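Local coordinates for interphotoreceptor retinoid-binding protein (Xenopus laevis, PDB 1J7X) that probably binds and carries retinoids between photoreceptors and the retinal pigment epithelium, as a functional unit of a larger retinoid-binding protein, at residues L35-S38 against T39-S42; N51-L54 against Q55-E59. All coordinates share one frame; numbering follows the deposited sequence.

Overall arrangement
From the N terminus the chain runs through helix 2-18 and helix 25-31, then enters the linker that holds interaction 1. Residues 35-42 are one uninterrupted piece of this linker, and some of its side chains touch helix 2-18 and helix 43-58. Interaction 2 follows in the last turns of helix 43-58, just before the chain goes on to strand 64-67. The two lie in series, neither nested nor crossed, with centres about 16 Å apart. They meet where CD1 of Leu35 packs on CG of Glu53 at 3.4 Å, so the first half of the linker rests against the helix to which it leads. Both belong to the N-terminal helical part of the unit.

Interaction 1. Residues L35-S38 against T39-S42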
loop_
_atom_site.group_PDB
_atom_site.type_symbol
_atom_site.label_atom_id
_atom_site.label_comp_id
_atom_site.label_asym_id
_atom_site.label_seq_id
_atom_site.Cartn_x
_atom_site.Cartn_y
_atom_site.Cartn_z
ATOM N N LEU A 35 -30.508 2.038 -16.674
ATOM C CA LEU A 35 -29.825 2.919 -17.586
ATOM C C LEU A 35 -30.353 2.732 -19.013
ATOM O O LEU A 35 -30.866 1.750 -19.370
ATOM C CB LEU A 35 -28.340 2.628 -17.556
ATOM C CG LEU A 35 -27.582 2.843 -16.237
ATOM C CD1 LEU A 35 -26.080 2.451 -16.445
ATOM C CD2 LEU A 35 -27.713 4.229 -15.773
ATOM N N ASP A 36 -30.166 3.730 -19.826
ATOM C CA ASP A 36 -30.463 3.727 -21.210
ATOM C C ASP A 36 -29.246 3.218 -22.021
ATOM O O ASP A 36 -28.311 3.928 -22.160
ATOM C CB ASP A 36 -30.810 5.163 -21.621
ATOM C CG ASP A 36 -30.778 5.351 -23.087
ATOM O OD1 ASP A 36 -31.279 4.474 -23.810
ATOM O OD2 ASP A 36 -30.192 6.334 -23.589
ATOM N N TYR A 37 -29.304 1.968 -22.429
ATOM C CA TYR A 37 -28.326 1.236 -23.248
ATOM C C TYR A 37 -28.767 0.993 -24.684
ATOM O O TYR A 37 -28.660 -0.135 -25.215
ATOM C CB TYR A 37 -28.196 -0.192 -22.777
ATOM C CG TYR A 37 -27.751 -0.318 -21.377
ATOM C CD1 TYR A 37 -28.678 -0.603 -20.380
ATOM C CD2 TYR A 37 -26.385 -0.157 -21.034
ATOM C CE1 TYR A 37 -28.305 -0.727 -19.100
ATOM C CE2 TYR A 37 -25.985 -0.276 -19.747
ATOM C CZ TYR A 37 -26.940 -0.516 -18.760
ATOM O OH TYR A 37 -26.540 -0.713 -17.471
ATOM N N SER A 38 -29.334 1.988 -25.313
ATOM C CA SER A 38 -29.651 1.747 -26.673
ATOM C C SER A 38 -28.790 2.719 -27.426
ATOM O O SER A 38 -29.108 3.093 -28.520
ATOM C CB SER A 38 -31.131 1.995 -26.923
ATOM O OG SER A 38 -31.424 3.290 -26.437
ATOM N N THR A 39 -27.678 3.131 -26.865
ATOM C CA THR A 39 -26.794 4.039 -27.580
ATOM C C THR A 39 -25.369 3.394 -27.702
ATOM O O THR A 39 -24.474 3.904 -28.367
ATOM C CB THR A 39 -26.721 5.355 -26.809
ATOM O OG1 THR A 39 -28.049 5.889 -26.620
ATOM C CG2 THR A 39 -25.911 6.421 -27.631
ATOM N N VAL A 40 -25.172 2.293 -26.987
ATOM C CA VAL A 40 -23.864 1.633 -26.908
ATOM C C VAL A 40 -23.765 0.299 -27.582
ATOM O O VAL A 40 -24.473 -0.627 -27.244
ATOM C CB VAL A 40 -23.449 1.434 -25.446
ATOM C CG1 VAL A 40 -23.370 2.797 -24.721
ATOM C CG2 VAL A 40 -24.393 0.485 -24.713
ATOM N N ILE A 41 -22.850 0.213 -28.537
ATOM C CA ILE A 41 -22.653 -1.014 -29.313
ATOM C C ILE A 41 -21.184 -1.253 -29.614
ATOM O O ILE A 41 -20.776 -1.299 -30.786
ATOM C CB ILE A 41 -23.432 -0.965 -30.654
ATOM C CG1 ILE A 41 -23.311 -2.317 -31.383
ATOM C CG2 ILE A 41 -22.958 0.214 -31.560
ATOM C CD1 ILE A 41 -23.956 -3.471 -30.643
ATOM N N SER A 42 -20.396 -1.371 -28.574
ATOM C CA SER A 42 -18.974 -1.646 -28.726
ATOM C C SER A 42 -18.418 -1.729 -27.323
ATOM O O SER A 42 -18.877 -0.979 -26.492
ATOM C CB SER A 42 -18.265 -0.524 -29.478
ATOM O OG SER A 42 -17.598 0.388 -28.604
#
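Tyr37 and Val40 make the apolar meeting in this bend: Val40 CG2 comes up at the edge of the ring, near its plane, 4.2 Å from Tyr37 CD2. On the outer side of the same bend, Thr39 OG1 lies 3.7 Å from Asp36 OD2, a loose approach in which the two side chains pass at a slant. Asp36 makes its close bond with Ser38 instead. Ser38 OG gives its hydrogen to Asp36 OD1 at 2.9 Å, on the syn side of the carboxylate, while Ser38 N adds a weak bond to the same oxygen at 3.5 Å, much as in an Asx turn. With chi1 at 53°, Ser38 OG sits between its own backbone N and carbonyl carbon, turned back to the carboxylate. This is the surface linker between helix 25-31 and helix 43-58, and its last residue, Ser42, is the N-cap of the second, with OG bonded to Asp45 N. Further inward, the Tyr37 side chain lies on Val4 and Leu8 of helix 2-18 and on Leu50 of helix 43-58, its hydroxyl bonded to Leu32 O. Val40 reaches the same two helices through Val4 and Ile46.

Interaction 2. Residues N51-L54 against Q55-E59; sequences NYEL and QSLTE
Gln55 N bonds to Asn51 O at 2.9 Å, within the i to i+4 ladder of helix 43-58. Ser56 N to Tyr52 O and Leu57 N to Glu53 O follow, both at 3.0 Å. At Thr58 the bond from N to Leu54 O is short, 2.7 Å, but bent to 135° at the hydrogen. Two of these carbonyls take a second donor from a side chain. Ser56 OG, with chi1 at -66°, is swung beside its own N and reaches Tyr52 O at 2.9 Å from the opposite face of the carbonyl plane to Ser56 N. Thr58 OG1 lies 2.7 Å from Leu54 O, well above that carbonyl's plane and clear of its lone pairs. These are the closing turns of the helix, which ends as Glu59 takes a positive phi of 56°. Beyond the last turn Asp60 N bonds to Thr58 OG1, and Gln55 NE2 reaches forward past the helix end to Asp60 O. Were Thr58 an alanine, Asp60 N would probably be left without this acceptor and Leu54 O without its side-chain donor. Glu53 CG, anti to its backbone N, lies 4.1 Å from Leu57 CD1. On the inner side Leu54, Leu57 and Thr58 all rest on Leu28 of helix 25-31, and Leu54 also meets Leu65 of strand 64-67.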
loop_
_atom_site.group_PDB
_atom_site.type_symbol
_atom_site.label_atom_id
_atom_site.label_comp_id
_atom_site.label_asym_id
_atom_site.label_seq_id
_atom_site.Cartn_x
_atom_site.Cartn_y
_atom_site.Cartn_z
ATOM N N ASN A 51 -18.573 2.600 -16.649
ATOM C CA ASN A 51 -17.564 3.233 -15.814
ATOM C C ASN A 51 -18.080 4.598 -15.333
ATOM O O ASN A 51 -17.987 4.929 -14.110
ATOM C CB ASN A 51 -16.242 3.407 -16.511
ATOM C CG ASN A 51 -15.450 2.173 -16.540
ATOM O OD1 ASN A 51 -14.590 1.997 -17.440
ATOM N ND2 ASN A 51 -15.572 1.391 -15.499
ATOM N N TYR A 52 -18.748 5.327 -16.214
ATOM C CA TYR A 52 -19.280 6.680 -15.775
ATOM C C TYR A 52 -20.367 6.527 -14.783
ATOM O O TYR A 52 -20.455 7.220 -13.731
ATOM C CB TYR A 52 -19.873 7.438 -16.971
ATOM C CG TYR A 52 -19.950 8.962 -16.709
ATOM C CD1 TYR A 52 -18.745 9.700 -16.581
ATOM C CD2 TYR A 52 -21.109 9.614 -16.648
ATOM C CE1 TYR A 52 -18.714 11.108 -16.389
ATOM C CE2 TYR A 52 -21.128 11.011 -16.433
ATOM C CZ TYR A 52 -19.913 11.755 -16.265
ATOM O OH TYR A 52 -19.818 13.215 -16.138
ATOM N N GLU A 53 -21.254 5.553 -15.044
ATOM C CA GLU A 53 -22.320 5.268 -14.111
ATOM C C GLU A 53 -21.816 4.721 -12.806
ATOM O O GLU A 53 -22.200 5.193 -11.734
ATOM C CB GLU A 53 -23.352 4.338 -14.750
ATOM C CG GLU A 53 -24.732 4.541 -14.159
ATOM C CD GLU A 53 -25.198 6.003 -14.293
ATOM O OE1 GLU A 53 -25.035 6.559 -15.400
ATOM O OE2 GLU A 53 -25.683 6.553 -13.255
ATOM N N LEU A 54 -20.879 3.748 -12.856
ATOM C CA LEU A 54 -20.359 3.253 -11.613
ATOM C C LEU A 54 -19.704 4.335 -10.739
ATOM O O LEU A 54 -19.893 4.340 -9.530
ATOM C CB LEU A 54 -19.359 2.100 -11.816
ATOM C CG LEU A 54 -20.034 0.761 -12.369
ATOM C CD1 LEU A 54 -18.987 -0.160 -12.848
ATOM C CD2 LEU A 54 -20.862 0.094 -11.275
ATOM N N GLN A 55 -18.920 5.206 -11.352
ATOM C CA GLN A 55 -18.215 6.243 -10.563
ATOM C C GLN A 55 -19.231 7.259 -10.029
ATOM O O GLN A 55 -19.123 7.733 -8.934
ATOM C CB GLN A 55 -17.196 6.940 -11.416
ATOM C CG GLN A 55 -16.000 6.122 -11.791
ATOM C CD GLN A 55 -15.408 5.365 -10.536
ATOM O OE1 GLN A 55 -15.148 6.003 -9.465
ATOM N NE2 GLN A 55 -15.370 4.018 -10.608
ATOM N N SER A 56 -20.325 7.489 -10.760
ATOM C CA SER A 56 -21.339 8.396 -10.226
ATOM C C SER A 56 -22.035 7.863 -9.025
ATOM O O SER A 56 -22.340 8.527 -8.056
ATOM C CB SER A 56 -22.337 8.701 -11.315
ATOM O OG SER A 56 -21.726 9.417 -12.343
ATOM N N LEU A 57 -22.221 6.578 -9.029
ATOM C CA LEU A 57 -22.879 5.915 -7.988
ATOM C C LEU A 57 -22.015 5.452 -6.882
ATOM O O LEU A 57 -22.558 5.284 -5.770
ATOM C CB LEU A 57 -23.535 4.680 -8.574
ATOM C CG LEU A 57 -24.588 4.991 -9.634
ATOM C CD1 LEU A 57 -25.207 3.703 -10.127
ATOM C CD2 LEU A 57 -25.707 5.889 -8.917
ATOM N N THR A 58 -20.706 5.234 -7.109
ATOM C CA THR A 58 -19.822 4.739 -6.012
ATOM C C THR A 58 -18.685 5.633 -5.633
ATOM O O THR A 58 -18.166 5.547 -4.541
ATOM C CB THR A 58 -19.148 3.371 -6.374
ATOM O OG1 THR A 58 -18.249 3.576 -7.483
ATOM C CG2 THR A 58 -20.237 2.350 -6.854
ATOM N N GLU A 59 -18.196 6.462 -6.528
ATOM C CA GLU A 59 -17.069 7.311 -6.204
ATOM C C GLU A 59 -15.924 6.498 -5.745
ATOM O O GLU A 59 -15.231 6.863 -4.789
ATOM C CB GLU A 59 -17.413 8.409 -5.206
ATOM C CG GLU A 59 -18.465 9.399 -5.782
ATOM C CD GLU A 59 -18.646 10.618 -4.812
ATOM O OE1 GLU A 59 -18.524 10.445 -3.607
ATOM O OE2 GLU A 59 -18.849 11.727 -5.260
#